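Local coordinates for protein CEL61B (Hypocrea jecorina, PDB 2VTC) that cleaves crystalline and amorphous cellulose chains by copper-dependent oxidation, as a secreted lytic polysaccharide monooxygenase of family AA9, at residues R177-A182 with N194-V199; G94-F99 with T162-S167; S88-A93 with A202-G207. All blocks are in the same frame, centred on the assembly; numbering follows the deposited sequence.

Contact 1: R177-A182 with N194-V199. With NI (nickel (II) ion), chain E.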
# COMPACT_ATOMS: atom_id res chain seq x y z
N ARG A 177 -3.30 -2.20 -2.59
CA ARG A 177 -2.44 -2.23 -1.41
C ARG A 177 -1.20 -1.40 -1.72
O ARG A 177 -0.35 -1.83 -2.49
CB ARG A 177 -2.08 -3.68 -1.05
CG ARG A 177 -1.14 -3.91 0.13
CD ARG A 177 -0.78 -5.39 0.19
NE ARG A 177 0.08 -5.64 1.35
CZ ARG A 177 1.40 -5.38 1.35
NH1 ARG A 177 2.02 -4.91 0.25
NH2 ARG A 177 2.09 -5.61 2.48
N HIS A 178 -1.17 -0.19 -1.14
CA HIS A 178 -0.14 0.82 -1.39
C HIS A 178 0.83 0.81 -0.20
O HIS A 178 0.38 0.90 0.96
CB HIS A 178 -0.83 2.18 -1.53
CG HIS A 178 0.12 3.33 -1.72
ND1 HIS A 178 1.02 3.40 -2.77
CD2 HIS A 178 0.28 4.48 -1.01
CE1 HIS A 178 1.71 4.53 -2.68
NE2 HIS A 178 1.28 5.20 -1.62
N GLU A 179 2.15 0.69 -0.46
CA GLU A 179 3.07 0.39 0.64
C GLU A 179 4.40 1.13 0.57
O GLU A 179 5.06 1.10 -0.45
CB GLU A 179 3.33 -1.11 0.68
CG GLU A 179 4.22 -1.59 1.84
CD GLU A 179 4.39 -3.09 1.79
OE1 GLU A 179 4.48 -3.66 0.66
OE2 GLU A 179 4.43 -3.74 2.89
N LEU A 180 4.79 1.74 1.69
CA LEU A 180 6.11 2.37 1.81
C LEU A 180 6.98 1.45 2.62
O LEU A 180 6.58 0.96 3.69
CB LEU A 180 6.00 3.73 2.52
CG LEU A 180 4.91 4.69 2.04
CD1 LEU A 180 4.90 6.00 2.83
CD2 LEU A 180 4.98 4.98 0.58
N LEU A 181 8.19 1.18 2.12
CA LEU A 181 9.12 0.35 2.89
C LEU A 181 10.25 1.26 3.36
O LEU A 181 11.24 1.45 2.63
CB LEU A 181 9.69 -0.79 2.05
CG LEU A 181 8.67 -1.90 1.66
CD1 LEU A 181 7.92 -1.45 0.41
CD2 LEU A 181 9.40 -3.19 1.40
N ALA A 182 10.10 1.83 4.56
CA ALA A 182 11.09 2.80 5.10
C ALA A 182 12.33 2.05 5.56
O ALA A 182 12.29 1.13 6.41
CB ALA A 182 10.46 3.66 6.23
N ASN A 194 7.59 -1.69 7.22
CA ASN A 194 6.58 -1.71 6.15
C ASN A 194 5.31 -0.95 6.54
O ASN A 194 4.77 -1.17 7.65
CB ASN A 194 6.17 -3.16 5.78
CG ASN A 194 7.25 -3.94 5.03
OD1 ASN A 194 6.97 -4.58 3.99
ND2 ASN A 194 8.44 -3.98 5.58
N TYR A 195 4.82 -0.10 5.65
CA TYR A 195 3.60 0.68 5.89
C TYR A 195 2.55 0.38 4.80
O TYR A 195 2.34 1.22 3.93
CB TYR A 195 3.87 2.20 5.94
CG TYR A 195 4.85 2.65 7.02
CD1 TYR A 195 4.38 3.22 8.22
CD2 TYR A 195 6.24 2.50 6.85
CE1 TYR A 195 5.29 3.62 9.24
CE2 TYR A 195 7.15 2.91 7.86
CZ TYR A 195 6.66 3.47 9.03
OH TYR A 195 7.57 3.86 10.02
N PRO A 196 1.90 -0.80 4.86
CA PRO A 196 0.86 -1.11 3.85
C PRO A 196 -0.49 -0.46 4.18
O PRO A 196 -0.88 -0.37 5.35
CB PRO A 196 0.74 -2.63 3.91
CG PRO A 196 1.06 -2.99 5.33
CD PRO A 196 2.14 -1.95 5.75
N GLN A 197 -1.16 0.01 3.14
CA GLN A 197 -2.47 0.62 3.28
C GLN A 197 -3.38 0.11 2.17
O GLN A 197 -3.03 0.22 0.98
CB GLN A 197 -2.34 2.15 3.18
CG GLN A 197 -1.56 2.73 4.38
CD GLN A 197 -2.41 2.81 5.63
OE1 GLN A 197 -2.40 1.91 6.48
NE2 GLN A 197 -3.15 3.89 5.75
N CYS A 198 -4.54 -0.43 2.56
CA CYS A 198 -5.48 -0.96 1.58
C CYS A 198 -6.71 -0.07 1.37
O CYS A 198 -7.26 0.51 2.32
CB CYS A 198 -5.90 -2.37 2.00
SG CYS A 198 -4.60 -3.57 1.94
N VAL A 199 -7.16 0.00 0.11
CA VAL A 199 -8.38 0.74 -0.27
C VAL A 199 -9.23 -0.10 -1.24
O VAL A 199 -8.69 -0.74 -2.14
CB VAL A 199 -8.09 2.14 -0.88
CG1 VAL A 199 -7.27 3.01 0.09
CG2 VAL A 199 -7.35 2.00 -2.22
NI NI E . 7.68 6.18 10.97
O HOH W 1 8.17 7.79 12.31
O HOH W 2 8.31 5.28 11.48

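Contact 2: G94-F99 with T162-S167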
# COMPACT_ATOMS: atom_id res chain seq x y z
N GLY A 94 -7.17 2.54 -16.33
CA GLY A 94 -6.34 3.61 -16.87
C GLY A 94 -6.37 4.88 -16.04
O GLY A 94 -5.58 5.80 -16.29
N SER A 95 -7.26 4.95 -15.04
CA SER A 95 -7.30 6.10 -14.14
C SER A 95 -6.06 6.18 -13.26
O SER A 95 -5.40 5.17 -12.98
CB SER A 95 -8.55 6.05 -13.25
OG SER A 95 -9.74 6.11 -14.02
N ASN A 96 -5.73 7.40 -12.82
CA ASN A 96 -4.68 7.61 -11.85
C ASN A 96 -5.27 7.77 -10.46
O ASN A 96 -6.21 8.56 -10.25
CB ASN A 96 -3.81 8.83 -12.20
CG ASN A 96 -2.98 8.62 -13.47
OD1 ASN A 96 -3.06 9.41 -14.41
ND2 ASN A 96 -2.20 7.55 -13.50
N ILE A 97 -4.73 7.00 -9.52
CA ILE A 97 -5.02 7.19 -8.11
C ILE A 97 -3.89 8.04 -7.57
O ILE A 97 -2.73 7.83 -7.93
CB ILE A 97 -5.01 5.83 -7.33
CG1 ILE A 97 -5.91 4.79 -8.02
CG2 ILE A 97 -5.38 6.06 -5.85
CD1 ILE A 97 -5.56 3.35 -7.66
N VAL A 98 -4.23 8.97 -6.69
CA VAL A 98 -3.22 9.72 -5.95
C VAL A 98 -3.46 9.51 -4.48
O VAL A 98 -4.44 10.01 -3.92
CB VAL A 98 -3.20 11.25 -6.31
CG1 VAL A 98 -2.05 11.93 -5.60
CG2 VAL A 98 -3.09 11.47 -7.82
N PHE A 99 -2.57 8.74 -3.86
CA PHE A 99 -2.68 8.45 -2.44
C PHE A 99 -2.11 9.64 -1.67
O PHE A 99 -1.00 10.09 -1.96
CB PHE A 99 -1.91 7.17 -2.07
CG PHE A 99 -2.45 5.92 -2.70
CD1 PHE A 99 -3.49 5.22 -2.08
CD2 PHE A 99 -1.91 5.41 -3.88
CE1 PHE A 99 -4.01 4.04 -2.65
CE2 PHE A 99 -2.42 4.23 -4.47
CZ PHE A 99 -3.47 3.55 -3.83
N THR A 162 1.32 9.00 -7.03
CA THR A 162 0.45 8.67 -8.17
C THR A 162 0.68 7.23 -8.61
O THR A 162 1.82 6.81 -8.85
CB THR A 162 0.67 9.62 -9.37
OG1 THR A 162 0.25 10.94 -9.01
CG2 THR A 162 -0.12 9.17 -10.61
N VAL A 163 -0.42 6.48 -8.73
CA VAL A 163 -0.40 5.11 -9.23
C VAL A 163 -1.46 4.97 -10.32
O VAL A 163 -2.63 5.23 -10.08
CB VAL A 163 -0.69 4.07 -8.09
CG1 VAL A 163 -0.70 2.66 -8.63
CG2 VAL A 163 0.38 4.18 -7.00
N LYS A 164 -1.04 4.54 -11.50
CA LYS A 164 -1.94 4.24 -12.62
C LYS A 164 -2.58 2.85 -12.52
O LYS A 164 -1.87 1.84 -12.35
CB LYS A 164 -1.20 4.36 -13.96
CG LYS A 164 -2.14 4.37 -15.17
CD LYS A 164 -1.37 4.45 -16.49
CE LYS A 164 -2.32 4.51 -17.68
NZ LYS A 164 -3.24 5.70 -17.64
N ILE A 165 -3.91 2.80 -12.61
CA ILE A 165 -4.64 1.53 -12.77
C ILE A 165 -4.40 1.06 -14.22
O ILE A 165 -4.75 1.79 -15.14
CB ILE A 165 -6.15 1.70 -12.48
CG1 ILE A 165 -6.38 2.21 -11.06
CG2 ILE A 165 -6.90 0.37 -12.69
CD1 ILE A 165 -7.83 2.58 -10.76
N PRO A 166 -3.79 -0.12 -14.42
CA PRO A 166 -3.50 -0.62 -15.77
C PRO A 166 -4.72 -0.54 -16.69
O PRO A 166 -5.85 -0.88 -16.28
CB PRO A 166 -3.10 -2.08 -15.53
CG PRO A 166 -2.48 -2.04 -14.16
CD PRO A 166 -3.34 -1.08 -13.39
N SER A 167 -4.51 -0.04 -17.91
CA SER A 167 -5.59 0.22 -18.87
C SER A 167 -6.33 -1.04 -19.31
O SER A 167 -7.50 -1.00 -19.69
CB SER A 167 -5.03 0.94 -20.10
OG SER A 167 -4.62 2.24 -19.74

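Contact 3: S88-A93 with A202-G207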
# COMPACT_ATOMS: atom_id res chain seq x y z
N SER A 88 -17.03 0.73 -1.26
CA SER A 88 -15.97 0.77 -2.27
C SER A 88 -16.00 2.06 -3.09
O SER A 88 -17.07 2.58 -3.41
CB SER A 88 -16.11 -0.44 -3.20
OG SER A 88 -15.05 -0.53 -4.16
N ALA A 89 -14.81 2.58 -3.43
CA ALA A 89 -14.68 3.62 -4.43
C ALA A 89 -14.78 2.96 -5.81
O ALA A 89 -14.98 1.73 -5.91
CB ALA A 89 -13.34 4.34 -4.28
N THR A 90 -14.69 3.76 -6.87
CA THR A 90 -14.76 3.21 -8.23
C THR A 90 -13.96 4.05 -9.21
O THR A 90 -13.81 5.28 -9.03
CB THR A 90 -16.24 3.05 -8.72
OG1 THR A 90 -16.27 2.33 -9.96
CG2 THR A 90 -16.90 4.40 -8.89
N ALA A 91 -13.45 3.40 -10.26
CA ALA A 91 -12.51 4.04 -11.18
C ALA A 91 -12.48 3.30 -12.49
O ALA A 91 -12.55 2.07 -12.52
CB ALA A 91 -11.10 4.08 -10.56
N ALA A 92 -12.39 4.04 -13.59
CA ALA A 92 -12.17 3.42 -14.90
C ALA A 92 -10.73 2.91 -15.02
O ALA A 92 -9.80 3.54 -14.52
CB ALA A 92 -12.48 4.42 -16.02
N ALA A 93 -10.54 1.76 -15.67
CA ALA A 93 -9.20 1.26 -15.95
C ALA A 93 -8.45 2.35 -16.68
O ALA A 93 -9.02 3.03 -17.55
CB ALA A 93 -9.25 -0.02 -16.76
N ALA A 202 -13.39 -0.50 -6.97
CA ALA A 202 -13.91 -1.28 -8.07
C ALA A 202 -13.45 -0.63 -9.37
O ALA A 202 -13.27 0.60 -9.43
CB ALA A 202 -15.42 -1.36 -8.00
N VAL A 203 -13.26 -1.46 -10.41
CA VAL A 203 -12.78 -1.02 -11.70
C VAL A 203 -13.85 -1.23 -12.77
O VAL A 203 -14.52 -2.28 -12.79
CB VAL A 203 -11.45 -1.74 -12.05
CG1 VAL A 203 -11.02 -1.51 -13.51
CG2 VAL A 203 -10.34 -1.27 -11.09
N THR A 204 -14.02 -0.22 -13.61
CA THR A 204 -14.99 -0.21 -14.72
C THR A 204 -14.24 0.01 -16.03
O THR A 204 -13.01 0.15 -16.05
CB THR A 204 -15.99 0.96 -14.54
OG1 THR A 204 -15.28 2.21 -14.52
CG2 THR A 204 -16.77 0.81 -13.23
N GLY A 205 -14.98 0.06 -17.14
CA GLY A 205 -14.38 0.52 -18.40
C GLY A 205 -14.13 -0.56 -19.42
O GLY A 205 -14.86 -1.56 -19.49
N SER A 206 -13.06 -0.37 -20.20
CA SER A 206 -12.85 -1.13 -21.44
C SER A 206 -11.69 -2.13 -21.42
O SER A 206 -11.34 -2.70 -22.45
CB SER A 206 -12.64 -0.15 -22.60
OG SER A 206 -11.51 0.67 -22.32
N GLY A 207 -11.10 -2.35 -20.25
CA GLY A 207 -10.05 -3.35 -20.13
C GLY A 207 -10.64 -4.74 -20.27
O GLY A 207 -11.80 -4.98 -19.89
O HOH W 3 -16.20 3.80 -12.31
O HOH W 4 -11.26 2.14 -19.19

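Contact 1: R177-A182 with N194-V199
His178 and Gln197 exchange two backbone hydrogen bonds, and each N lies 2.8 Å from the other residue's O. The next hydrogen-bonded pair is lopsided. Tyr195 N gives a firm bond to Leu180 O, while the return bond from Leu180 N to Tyr195 O is weak, at 3.4 Å.

On one face of this antiparallel hairpin Arg177 grips Glu179 end-on, with NH1 2.8 Å from OE1 and NH2 on OE2. Both nitrogens come from above the carboxylate plane. The Arg177 chain is extended, with CG anti to the backbone N (chi1 178°), and this carries the guanidinium over Pro196. Pro196 CB lies against one guanidinium face, 3.6 Å from Arg177 NH2. Tyr221 OH also bonds Glu179 OE1, and Cys198 is disulfide-bonded to Cys78.

On the other face the Tyr195 ring has Leu180 O in plane at its edge. Ala182 CB touches Tyr195 CE2 at 3.8 Å. Tyr195 OH reaches nickel, here in the catalytic copper site, at 2.5 Å, with His20 and His108 as the other protein ligands.

Arg177 NE also bonds Val77 O and NH2 bonds Ile76 O, so the buried guanidinium charge is probably well compensated, while the partner strand places the metal-binding tyrosine.

Contact 2: G94-F99 with T162-S167
Ile97 and Val163 form the central hydrogen-bonded pair of this antiparallel contact. Ile97 N bonds Val163 O, and Val163 N returns a bond to Ile97 O at 2.8 Å, with an N-H...O angle of 171°. Ile165 N extends the pattern to Ser95 O. Beyond it the bond from Gly94 N to Ile165 O is weak and bent, at 126°.

Lys164 adds a side-chain bond. Its chain runs extended as far as CE and then bends at the last torsion (chi4 60°). The bend brings NZ to Gly94 O at 2.7 Å. The same chain passes Asn96, whose ND2 lies 3.4 Å from Lys164 CB. Asn96 and Lys164 share a face with Val98 and Thr162. There Val98 CG2 rests 3.6 Å from Thr162 OG1.

The apolar contacts lie on the opposite, inner face. The Ile97 and Ile165 side chains cross at about a right angle, with Ile97 CD1 3.7 Å from Ile165 CG1. Val163 CG2 meets the Phe99 ring in its plane at the edge, 3.8 Å from CE2. Ile97 CG2 lies over one face of that ring, offset toward the rim. The ring therefore has aliphatic neighbours both over a face and at an edge. It is also stacked with His178. Ile97 and Ile165 both pack on Phe176 of strand 172-182, and Val163 packs on Ile137 of strand 133-143.

Strand 160-164 is an outermost strand of a four-stranded antiparallel sheet, next to strand 96-102. One face carries mostly polar, at least partly exposed side chains, and the other packs on a second sheet. This is the arrangement of the beta-sandwich core of AA9 enzymes.

Contact 3: S88-A93 with A202-G207
Residues 88-93 and 202-207 form a parallel strand pairing, in which strand 89-92 lies beside the C-terminal end of strand 193-204 in the mixed sheet of the beta-sandwich. It lies away from the metal site. Ala202 N bonds Ala89 O, and Ala91 N bonds Ala202 O, both at 2.9 Å. Thr204 N then bonds Ala91 O, and Ala93 N closes the series on Thr204 O. Parallel strands are linked in this way, with alternate residues of each strand giving and taking bonds.

Ala89 O takes two donors. Ser88 OG, anti to its own backbone N (chi1 -176°), turns onto it in the carbonyl plane at 2.9 Å. Ala202 N comes from above that plane. An alanine at Ser88 would probably leave Ala89 O with Ala202 N alone of these two donors, and would take away the hydroxyl beside Ala202 CB.

On the face of Thr90 and Thr204, the two side chains cross at about a right angle, with Thr90 OG1 3.6 Å from Thr204 CG2. A water bridges their hydroxyls, 2.8 Å from Thr90 OG1 and 2.9 Å from Thr204 OG1. On the inner face Ala91 and Val203 both pack on Ile165. Just past the strand end, Ala93 CB lies 4.0 Å from Val203 CG1.

With so many alanines, the pairing rests mainly on backbone bonds, with Ala91 and Val203 inside and a hydrated threonine pair outside.

How the contacts relate
After strands 22-28 and 31-34 and two helices, the chain lays down strand 89-92 and, almost at once, strand 96-102. Contact 2 closes first, when strand 160-164 returns beside 96-102. Strand 172-182 follows, and strand 193-204 turns back on it to close contact 1, a hairpin. The far end of 193-204 then reaches 89-92 and closes contact 3. Contacts 1 and 2 are in series, and both nest inside the long loop of contact 3; none cross. Contact 2 belongs to the four-stranded sheet, contacts 1 and 3 to the mixed one. The two sheets face each other through Phe99 and Val199, and the loop after strand 160-164 packs on strand 89-92.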